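PDB 5J72: putative N-acetylmuramoyl-L-alanine amidase,autolysin cwp6 from Peptoclostridium difficile, which probably hydrolyses the amide bond between N-acetylmuramoyl and L-alanine in peptidoglycan as a zinc-dependent autolysin, and carries CWB2 modules that anchor it to the cell wall. Local coordinates for residues A[554-559]-A[597-601]. Sequence-based numbering, arbitrary orientation.
Sequences TTKTAA and YPAIL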
# COMPACT_ATOMS: atom_id res chain seq x y z
N THR A 554 -9.68 38.56 -2.97
CA THR A 554 -9.55 37.10 -2.92
C THR A 554 -9.27 36.58 -1.52
O THR A 554 -9.93 35.63 -1.12
CB THR A 554 -8.42 36.66 -3.88
OG1 THR A 554 -8.72 37.17 -5.19
CG2 THR A 554 -8.30 35.11 -3.98
N THR A 555 -8.35 37.20 -0.73
CA THR A 555 -8.05 36.61 0.59
C THR A 555 -9.13 36.84 1.57
O THR A 555 -9.31 36.07 2.50
CB THR A 555 -6.66 37.09 1.13
OG1 THR A 555 -6.73 38.45 1.55
CG2 THR A 555 -5.60 36.98 0.07
N LYS A 556 -9.89 37.91 1.41
CA LYS A 556 -11.02 38.10 2.33
C LYS A 556 -12.15 37.04 2.00
O LYS A 556 -12.78 36.52 2.90
CB LYS A 556 -11.62 39.54 2.14
CG LYS A 556 -12.63 39.83 3.23
CD LYS A 556 -13.24 41.25 3.04
CE LYS A 556 -13.95 41.67 4.34
NZ LYS A 556 -14.37 43.09 4.26
N THR A 557 -12.39 36.79 0.71
CA THR A 557 -13.40 35.80 0.32
C THR A 557 -12.94 34.41 0.81
O THR A 557 -13.73 33.64 1.38
CB THR A 557 -13.56 35.80 -1.20
OG1 THR A 557 -14.03 37.11 -1.60
CG2 THR A 557 -14.55 34.74 -1.67
N ALA A 558 -11.66 34.12 0.59
CA ALA A 558 -11.07 32.82 1.01
C ALA A 558 -11.26 32.66 2.49
O ALA A 558 -11.76 31.65 2.95
CB ALA A 558 -9.58 32.79 0.65
N ALA A 559 -10.91 33.68 3.30
CA ALA A 559 -11.03 33.51 4.76
C ALA A 559 -12.48 33.35 5.21
O ALA A 559 -12.77 32.60 6.15
CB ALA A 559 -10.38 34.74 5.48
N TYR A 597 1.01 36.02 -4.12
CA TYR A 597 -0.26 35.39 -4.47
C TYR A 597 -1.20 35.45 -3.32
O TYR A 597 -0.78 35.72 -2.18
CB TYR A 597 -0.00 33.95 -4.97
CG TYR A 597 0.85 34.06 -6.20
CD1 TYR A 597 0.27 34.29 -7.45
CD2 TYR A 597 2.22 34.08 -6.12
CE1 TYR A 597 1.04 34.57 -8.56
CE2 TYR A 597 3.01 34.37 -7.23
CZ TYR A 597 2.41 34.61 -8.45
OH TYR A 597 3.18 34.89 -9.56
N PRO A 598 -2.50 35.25 -3.55
CA PRO A 598 -3.47 35.31 -2.45
C PRO A 598 -3.07 34.29 -1.32
O PRO A 598 -2.81 33.14 -1.61
CB PRO A 598 -4.80 34.95 -3.13
CG PRO A 598 -4.57 35.11 -4.54
CD PRO A 598 -3.12 34.74 -4.77
N ALA A 599 -3.09 34.75 -0.07
CA ALA A 599 -2.64 33.96 1.07
C ALA A 599 -3.40 34.25 2.30
O ALA A 599 -3.75 35.40 2.52
CB ALA A 599 -1.15 34.27 1.33
N ILE A 600 -3.69 33.24 3.11
CA ILE A 600 -4.38 33.41 4.37
C ILE A 600 -3.73 32.49 5.36
O ILE A 600 -2.99 31.56 4.98
CB ILE A 600 -5.87 33.03 4.33
CG1 ILE A 600 -6.00 31.56 3.79
CG2 ILE A 600 -6.65 34.02 3.37
CD1 ILE A 600 -7.39 31.03 3.95
N LEU A 601 -4.03 32.71 6.63
CA LEU A 601 -3.53 31.86 7.67
C LEU A 601 -4.66 31.50 8.57
O LEU A 601 -5.28 32.35 9.22
CB LEU A 601 -2.38 32.50 8.46
CG LEU A 601 -1.71 31.63 9.55
CD1 LEU A 601 -0.26 32.06 9.68
CD2 LEU A 601 -2.37 31.71 10.90
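The first turn and a half of helix 554-569 runs over the start of strand 599-606 in roughly the same direction. The axes of the two short segments approach to 8.0 Å, and their directions differ by 38°. The backbones come nearest at Thr555 and Pro598, with the CA atoms 5.6 Å apart. The contact is made by van der Waals packing. Thr554 CG2 rests on Pro598 CB at 3.6 Å. Thr555 CG2 lies 3.4 Å from Ala599 N, so its methyl covers the backbone where the strand begins. Thr555 OG1 is hydrogen-bonded to Asp549 OD2 and to Lys546 N. Ile600 points toward the helix. Its CG2 lies 3.5 Å from Thr555 O, and the two alanine methyls pack on it, Ala558 CB at 4.2 Å and Ala559 CB at 4.3 Å. This is helix-on-sheet packing in the amidase domain. Strand 599-606 runs between strands 525-532 and 541-544, whose Leu525 and Ile543 extend the apolar layer under the helix.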